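CHIR AB1 (Gallus gallus, PDB 2VSD) acts as an avian Fc receptor of the immune system, probably gripping the Fc region of chicken antibody through its immunoglobulin domain. Local coordinates at residues 21-26 with 57-62; 6-11 with 85-90; 34-39 with 74-79. All blocks are in the same frame, centred on the assembly; numbering follows the deposited sequence.

Interaction 1 of 3, residues 21-26 with 57-62; sequences TVTLRC and EFSFAV. Unlike the reference sequence in segment 21-26: Thr-21 (reference Asn).
Val-22 and Phe-60 face each other across two adjacent antiparallel strands, 21-26 and 57-61, the B and E strands of the immunoglobulin β-sandwich. Their backbones exchange a reciprocal pair of bonds, Val-22 N to Phe-60 O at 2.9 Å and Phe-60 N to Val-22 O at 3.0 Å. Leu-24 and Phe-58 repeat the pattern, with Leu-24 N to Phe-58 O nearly straight (175° at the hydrogen). The backbones of Thr-23 and Arg-25 turn to the other neighbour, pairing with His-11 and Ser-9 of strand 7-11, while Cys-26 carries the pairing on to Ala-56. Toward the core, Val-22 CG2 sits over one face of the Phe-60 ring in a CH-π contact, 4.0 Å from the centroid, while Leu-24 CD2 approaches the same ring obliquely at CE2. The face bearing Thr-21, Thr-23 and Arg-25 is polar. There the hydroxyls Thr-23 OG1 and Ser-59 OG lie 2.8 Å apart. The extended Arg-25 chain, with CG anti to the backbone N (chi1 180°), reaches Glu-57 in a salt bridge: NH1 meets OE2 at 2.9 Å, OE2 lying near the guanidinium plane but NH1 standing 50° out of the carboxylate plane.

Interaction 2 of 3, residues 6-11 with 85-90; sequences PSLSLH and NQSDPV. Unlike the reference sequence in segment 85-90: Asn-85 (reference Lys), Gln-86 (reference Lys).
Val-90 packs its two methyls against alternate residues of strand 7-11, CG1 meeting Leu-10 CB at 3.5 Å and CG2 resting on the carbonyl oxygen Leu-8 O at 3.3 Å. Because CG1 is anti to the backbone N (chi1 -176°) and CG2 anti to the carbonyl carbon, the side chain forks over both partners. At the other end of the contact Ser-87 presses CB onto Pro-6 O at 3.2 Å, and the Pro-6 ring brings CD to 3.3 Å from Asn-85 O. Ser-87 OG, close to Leu-8 CB, takes a hydrogen bond from Cys-73 N and gives one to Asp-88 O, which it meets from above the carbonyl plane. These residues form the close-packed side.

The other side is held by water. The end-to-end directions of the two segments differ by 14°, yet segment 85-90 is irregular and bonds to 6-11 through solvent. One water donates to Pro-6 O at 2.7 Å and accepts from Asp-88 N at 2.9 Å; a second accepts from Leu-8 N at 2.8 Å and donates to Asp-88 O at 2.8 Å. Asp-88 itself is exposed.

Strand 7-11 is an outermost strand of the three-stranded sheet, beside 21-27. Segment 85-90 lies on the broken part of strand 81-92, an outermost strand of the four-stranded sheet, and is still bonded to strand 69-78 through Ser-87 and Val-90, so the contact closes one side of the sandwich.

Interaction 3 of 3, residues 34-39 with 74-79; sequences WVQLWL and RYQVSE
Arg-74 lies side by side with Gln-36 and crosses Trp-38 obliquely, its guanidinium plane turned 87° from the indole and NH1 lying 3.7 Å from CZ2. CG anti to the backbone N (chi1 -177°) starts the extended Arg-74 chain that runs alongside Gln-36, and NH1 donates to Gln-36 OE1 at 2.8 Å with that oxygen near the guanidinium plane. Trp-38 NE1 reaches the same oxygen at 2.9 Å, arriving from above the amide plane but with OE1 in the plane of the indole. Two donors thus grip one amide oxygen and fix which way the Gln-36 amide is turned. Its nitrogen, NE2, makes a weak bond to a water that in turn donates to Gln-76 OE1 at 2.6 Å.

Beneath these side chains run the C and F strands of the immunoglobulin fold, neighbours in the four-stranded sheet. Gln-36 N bonds to Arg-74 O at 2.8 Å, answered by the longer Arg-74 N to Gln-36 O at 3.2 Å, and Trp-34 and Gln-76 form a second reciprocal pair. Val-35 and Tyr-75 point to the opposite face, where Tyr-75 OH bonds to Pro-4 O. The Gln-36 face meets a second subunit, whose Asp-46 forms a salt bridge with Arg-74 NH1 and accepts a hydrogen bond from Gln-76 NE2, while Trp-34 packs on Gln-76 of that neighbour.

How the interactions relate
Interactions 1 and 3 are strand pairings within opposite sheets of the sandwich, and interaction 2 joins the edges of those two sheets. Interaction 3 is a buried contact; interactions 1 and 2 are partly buried, each with exposed residues. The pairings meet in the core: Phe-58 CZ packs 3.7 Å from Val-35 O, and Cys-26, disulfide-bonded to Cys-73, touches Val-35. Interaction 2 leans on both, sharing the sheet of interaction 1, where strands 7-11 and 21-27 are neighbours, and placing Pro-6 against Tyr-75 of interaction 3. Interaction 1 carries an intrachain salt bridge and hydroxyls, interaction 3 a guanidinium-amide network that continues to Asp-46 of a second subunit, whereas interaction 2 relies on apolar contact and bridging water.

Interaction 1 of 3, residues 21-26 with 57-62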
# COMPACT_ATOMS: atom_id res chain seq x y z
N THR A 21 6.16 -22.94 3.68
CA THR A 21 5.13 -21.91 3.89
C THR A 21 5.46 -21.13 5.18
O THR A 21 5.78 -21.73 6.23
CB THR A 21 3.69 -22.55 3.90
OG1 THR A 21 3.49 -23.16 2.62
CG2 THR A 21 2.59 -21.49 4.14
N VAL A 22 5.46 -19.81 5.09
CA VAL A 22 5.69 -18.97 6.26
C VAL A 22 4.45 -18.15 6.58
O VAL A 22 3.63 -17.87 5.71
CB VAL A 22 6.92 -18.02 6.13
CG1 VAL A 22 8.22 -18.80 5.96
CG2 VAL A 22 6.74 -17.02 4.93
N THR A 23 4.34 -17.76 7.85
CA THR A 23 3.24 -16.96 8.32
C THR A 23 3.85 -15.76 9.03
O THR A 23 4.65 -15.91 9.98
CB THR A 23 2.34 -17.74 9.32
OG1 THR A 23 1.71 -18.83 8.65
CG2 THR A 23 1.25 -16.79 9.85
N LEU A 24 3.45 -14.58 8.57
CA LEU A 24 3.81 -13.33 9.19
C LEU A 24 2.56 -12.82 9.88
O LEU A 24 1.56 -12.52 9.22
CB LEU A 24 4.23 -12.30 8.12
CG LEU A 24 5.61 -12.39 7.47
CD1 LEU A 24 6.73 -12.06 8.46
CD2 LEU A 24 5.86 -13.72 6.76
N ARG A 25 2.61 -12.76 11.20
CA ARG A 25 1.42 -12.43 11.96
C ARG A 25 1.58 -11.00 12.50
O ARG A 25 2.55 -10.70 13.24
CB ARG A 25 1.24 -13.46 13.09
CG ARG A 25 0.05 -13.23 13.96
CD ARG A 25 -0.15 -14.40 14.92
NE ARG A 25 -1.12 -14.05 15.97
CZ ARG A 25 -2.42 -14.31 15.92
NH1 ARG A 25 -2.95 -14.95 14.87
NH2 ARG A 25 -3.20 -13.95 16.93
N CYS A 26 0.64 -10.13 12.13
CA CYS A 26 0.73 -8.73 12.49
C CYS A 26 -0.26 -8.50 13.61
O CYS A 26 -1.48 -8.65 13.41
CB CYS A 26 0.40 -7.80 11.31
SG CYS A 26 0.67 -6.03 11.66
N GLU A 57 -2.97 -12.29 9.58
CA GLU A 57 -1.88 -13.21 9.26
C GLU A 57 -1.72 -13.25 7.75
O GLU A 57 -2.71 -13.34 7.02
CB GLU A 57 -2.19 -14.63 9.75
CG GLU A 57 -2.00 -14.79 11.25
CD GLU A 57 -1.98 -16.24 11.69
OE1 GLU A 57 -2.40 -17.12 10.91
OE2 GLU A 57 -1.53 -16.49 12.82
N PHE A 58 -0.47 -13.16 7.30
CA PHE A 58 -0.17 -13.29 5.89
C PHE A 58 0.59 -14.59 5.77
O PHE A 58 1.74 -14.68 6.22
CB PHE A 58 0.73 -12.12 5.42
CG PHE A 58 0.11 -10.77 5.63
CD1 PHE A 58 -0.62 -10.16 4.59
CD2 PHE A 58 0.23 -10.10 6.85
CE1 PHE A 58 -1.20 -8.92 4.78
CE2 PHE A 58 -0.36 -8.86 7.05
CZ PHE A 58 -1.07 -8.26 6.01
N SER A 59 -0.02 -15.60 5.17
CA SER A 59 0.66 -16.88 5.01
C SER A 59 0.89 -17.08 3.53
O SER A 59 -0.04 -16.89 2.73
CB SER A 59 -0.19 -18.04 5.55
OG SER A 59 -0.35 -17.93 6.95
N PHE A 60 2.13 -17.45 3.18
CA PHE A 60 2.48 -17.67 1.77
C PHE A 60 3.62 -18.66 1.62
O PHE A 60 4.41 -18.91 2.57
CB PHE A 60 2.80 -16.35 1.06
CG PHE A 60 3.87 -15.52 1.72
CD1 PHE A 60 5.20 -15.62 1.32
CD2 PHE A 60 3.53 -14.60 2.72
CE1 PHE A 60 6.19 -14.84 1.92
CE2 PHE A 60 4.51 -13.83 3.32
CZ PHE A 60 5.83 -13.93 2.92
N ALA A 61 3.69 -19.24 0.42
CA ALA A 61 4.79 -20.15 0.13
C ALA A 61 6.02 -19.34 -0.26
O ALA A 61 5.90 -18.32 -0.95
CB ALA A 61 4.39 -21.09 -0.99
N VAL A 62 7.19 -19.79 0.18
CA VAL A 62 8.45 -19.23 -0.28
C VAL A 62 8.72 -19.84 -1.65
O VAL A 62 8.89 -21.08 -1.76
CB VAL A 62 9.58 -19.54 0.72
CG1 VAL A 62 10.91 -18.95 0.24
CG2 VAL A 62 9.20 -19.00 2.15

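Interaction 2 of 3, residues 6-11 with 85-90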
# COMPACT_ATOMS: atom_id res chain seq x y z
N PRO A 6 2.20 -1.55 15.53
CA PRO A 6 1.93 -2.98 15.53
C PRO A 6 3.23 -3.78 15.75
O PRO A 6 4.31 -3.23 15.66
CB PRO A 6 1.36 -3.23 14.13
CG PRO A 6 2.05 -2.19 13.26
CD PRO A 6 2.22 -0.98 14.16
N SER A 7 3.10 -5.06 16.04
CA SER A 7 4.29 -5.93 16.10
C SER A 7 4.11 -7.16 15.21
O SER A 7 3.00 -7.64 15.00
CB SER A 7 4.58 -6.33 17.55
OG SER A 7 3.54 -7.14 18.01
N LEU A 8 5.21 -7.68 14.71
CA LEU A 8 5.17 -8.68 13.64
C LEU A 8 5.94 -9.89 14.14
O LEU A 8 7.03 -9.75 14.75
CB LEU A 8 5.77 -8.08 12.37
CG LEU A 8 5.81 -8.89 11.06
CD1 LEU A 8 4.41 -9.25 10.56
CD2 LEU A 8 6.64 -8.10 10.00
N SER A 9 5.37 -11.07 13.93
CA SER A 9 6.11 -12.29 14.18
C SER A 9 6.20 -13.12 12.91
O SER A 9 5.35 -13.01 12.01
CB SER A 9 5.47 -13.08 15.33
OG SER A 9 4.18 -13.50 15.00
N LEU A 10 7.23 -13.94 12.85
CA LEU A 10 7.45 -14.84 11.71
C LEU A 10 7.57 -16.29 12.18
O LEU A 10 8.39 -16.59 13.06
CB LEU A 10 8.71 -14.40 10.99
CG LEU A 10 9.37 -15.41 10.03
CD1 LEU A 10 8.51 -15.59 8.78
CD2 LEU A 10 10.78 -14.97 9.67
N HIS A 11 6.79 -17.19 11.56
CA HIS A 11 6.87 -18.63 11.91
C HIS A 11 6.75 -19.43 10.63
O HIS A 11 5.83 -19.21 9.86
CB HIS A 11 5.74 -19.05 12.87
CG HIS A 11 5.77 -18.32 14.19
ND1 HIS A 11 5.04 -17.18 14.42
CD2 HIS A 11 6.48 -18.55 15.32
CE1 HIS A 11 5.28 -16.74 15.65
NE2 HIS A 11 6.16 -17.55 16.21
N ASN A 85 2.79 3.62 12.51
CA ASN A 85 4.15 3.50 11.99
C ASN A 85 4.37 2.03 11.62
O ASN A 85 3.57 1.16 12.00
CB ASN A 85 5.17 3.93 13.05
CG ASN A 85 5.33 5.45 13.13
OD1 ASN A 85 5.45 6.14 12.09
ND2 ASN A 85 5.34 5.98 14.34
N GLN A 86 5.41 1.76 10.86
CA GLN A 86 5.86 0.38 10.62
C GLN A 86 6.19 -0.33 11.92
O GLN A 86 6.77 0.27 12.83
CB GLN A 86 7.11 0.37 9.76
CG GLN A 86 6.92 0.79 8.28
CD GLN A 86 6.02 -0.14 7.50
OE1 GLN A 86 5.59 -1.19 7.99
NE2 GLN A 86 5.71 0.27 6.27
N SER A 87 5.83 -1.61 12.01
CA SER A 87 6.37 -2.49 13.06
C SER A 87 7.92 -2.51 13.05
O SER A 87 8.57 -2.17 12.06
CB SER A 87 5.79 -3.90 12.87
OG SER A 87 6.36 -4.51 11.71
N ASP A 88 8.53 -2.94 14.16
CA ASP A 88 9.94 -3.29 14.14
C ASP A 88 10.09 -4.42 13.11
O ASP A 88 9.19 -5.21 12.94
CB ASP A 88 10.38 -3.81 15.51
CG ASP A 88 10.47 -2.69 16.56
OD1 ASP A 88 10.66 -1.50 16.17
OD2 ASP A 88 10.39 -3.03 17.75
N PRO A 89 11.25 -4.51 12.44
CA PRO A 89 11.42 -5.47 11.33
C PRO A 89 11.60 -6.92 11.79
O PRO A 89 12.10 -7.19 12.92
CB PRO A 89 12.68 -4.95 10.63
CG PRO A 89 13.51 -4.42 11.79
CD PRO A 89 12.48 -3.72 12.68
N VAL A 90 11.20 -7.86 10.92
CA VAL A 90 11.55 -9.29 11.13
C VAL A 90 12.16 -9.74 9.82
O VAL A 90 11.61 -9.44 8.74
CB VAL A 90 10.33 -10.15 11.50
CG1 VAL A 90 10.73 -11.61 11.81
CG2 VAL A 90 9.64 -9.58 12.76
O HOH W 1 6.85 -3.19 16.50
O HOH W 2 7.73 -6.38 14.98

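Interaction 3 of 3, residues 34-39 with 74-79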
# COMPACT_ATOMS: atom_id res chain seq x y z
N TRP A 34 -7.28 -1.95 7.84
CA TRP A 34 -6.56 -2.50 6.68
C TRP A 34 -5.14 -2.73 7.14
O TRP A 34 -4.53 -1.84 7.70
CB TRP A 34 -6.61 -1.51 5.49
CG TRP A 34 -7.84 -1.73 4.68
CD1 TRP A 34 -9.00 -0.98 4.71
CD2 TRP A 34 -8.07 -2.79 3.76
NE1 TRP A 34 -9.91 -1.50 3.83
CE2 TRP A 34 -9.39 -2.63 3.26
CE3 TRP A 34 -7.30 -3.85 3.27
CZ2 TRP A 34 -9.93 -3.47 2.31
CZ3 TRP A 34 -7.84 -4.70 2.34
CH2 TRP A 34 -9.15 -4.51 1.86
N VAL A 35 -4.63 -3.95 6.94
CA VAL A 35 -3.28 -4.26 7.43
C VAL A 35 -2.38 -4.47 6.22
O VAL A 35 -2.80 -5.10 5.26
CB VAL A 35 -3.29 -5.51 8.31
CG1 VAL A 35 -1.92 -5.72 8.95
CG2 VAL A 35 -4.38 -5.39 9.40
N GLN A 36 -1.17 -3.92 6.27
CA GLN A 36 -0.23 -4.06 5.15
C GLN A 36 1.02 -4.84 5.54
O GLN A 36 1.57 -4.61 6.63
CB GLN A 36 0.23 -2.69 4.72
CG GLN A 36 -0.93 -1.81 4.25
CD GLN A 36 -0.50 -0.42 3.82
OE1 GLN A 36 0.57 0.08 4.20
NE2 GLN A 36 -1.38 0.24 3.05
N LEU A 37 1.50 -5.69 4.64
CA LEU A 37 2.79 -6.31 4.84
C LEU A 37 3.75 -5.72 3.82
O LEU A 37 3.48 -5.80 2.62
CB LEU A 37 2.72 -7.84 4.67
CG LEU A 37 4.04 -8.59 4.99
CD1 LEU A 37 4.31 -8.65 6.52
CD2 LEU A 37 3.95 -9.99 4.42
N TRP A 38 4.87 -5.23 4.32
CA TRP A 38 5.89 -4.54 3.53
C TRP A 38 7.14 -5.39 3.53
O TRP A 38 7.49 -6.00 4.57
CB TRP A 38 6.24 -3.21 4.18
CG TRP A 38 5.15 -2.20 4.00
CD1 TRP A 38 3.90 -2.26 4.54
CD2 TRP A 38 5.22 -1.01 3.21
NE1 TRP A 38 3.17 -1.12 4.15
CE2 TRP A 38 3.96 -0.36 3.33
CE3 TRP A 38 6.23 -0.41 2.44
CZ2 TRP A 38 3.66 0.84 2.67
CZ3 TRP A 38 5.95 0.80 1.78
CH2 TRP A 38 4.66 1.42 1.91
N LEU A 39 7.80 -5.44 2.37
CA LEU A 39 9.06 -6.18 2.21
C LEU A 39 10.12 -5.23 1.66
O LEU A 39 9.89 -4.63 0.58
CB LEU A 39 8.85 -7.40 1.27
CG LEU A 39 10.13 -8.11 0.78
CD1 LEU A 39 11.03 -8.56 1.98
CD2 LEU A 39 9.81 -9.32 -0.11
N ARG A 74 2.08 -2.49 8.92
CA ARG A 74 1.54 -1.15 9.12
C ARG A 74 0.03 -1.35 9.08
O ARG A 74 -0.46 -2.21 8.35
CB ARG A 74 1.98 -0.33 7.90
CG ARG A 74 1.64 1.10 7.85
CD ARG A 74 2.41 1.66 6.70
NE ARG A 74 2.17 3.07 6.47
CZ ARG A 74 1.58 3.58 5.40
NH1 ARG A 74 1.11 2.82 4.42
NH2 ARG A 74 1.43 4.90 5.34
N TYR A 75 -0.73 -0.56 9.83
CA TYR A 75 -2.20 -0.64 9.69
C TYR A 75 -2.82 0.75 9.65
O TYR A 75 -2.19 1.71 10.07
CB TYR A 75 -2.86 -1.54 10.74
CG TYR A 75 -2.79 -1.02 12.15
CD1 TYR A 75 -1.66 -1.22 12.94
CD2 TYR A 75 -3.89 -0.36 12.72
CE1 TYR A 75 -1.59 -0.75 14.26
CE2 TYR A 75 -3.83 0.12 14.04
CZ TYR A 75 -2.68 -0.08 14.80
OH TYR A 75 -2.59 0.38 16.12
N GLN A 76 -4.03 0.81 9.07
CA GLN A 76 -4.71 2.06 8.75
C GLN A 76 -6.21 1.96 8.97
O GLN A 76 -6.84 0.92 8.71
CB GLN A 76 -4.47 2.48 7.28
CG GLN A 76 -3.02 2.62 6.86
CD GLN A 76 -2.89 3.21 5.46
OE1 GLN A 76 -3.61 2.82 4.53
NE2 GLN A 76 -1.98 4.17 5.31
N VAL A 77 -6.77 3.07 9.43
CA VAL A 77 -8.21 3.20 9.57
C VAL A 77 -8.65 4.53 8.93
O VAL A 77 -7.85 5.44 8.80
CB VAL A 77 -8.65 3.17 11.06
CG1 VAL A 77 -8.35 1.81 11.67
CG2 VAL A 77 -7.98 4.29 11.85
N SER A 78 -9.92 4.62 8.54
CA SER A 78 -10.41 5.85 7.89
C SER A 78 -11.33 6.70 8.78
O SER A 78 -11.78 7.77 8.35
CB SER A 78 -11.09 5.53 6.56
OG SER A 78 -12.12 4.60 6.75
N GLU A 79 -11.60 6.23 9.99
CA GLU A 79 -12.44 6.94 10.96
C GLU A 79 -11.84 6.73 12.34
O GLU A 79 -12.16 5.73 12.99
CB GLU A 79 -13.88 6.39 10.96
CG GLU A 79 -14.49 6.10 9.58
CD GLU A 79 -15.49 7.14 9.15
OE1 GLU A 79 -16.59 7.19 9.75
OE2 GLU A 79 -15.19 7.91 8.20
O HOH W 3 -2.66 2.97 2.08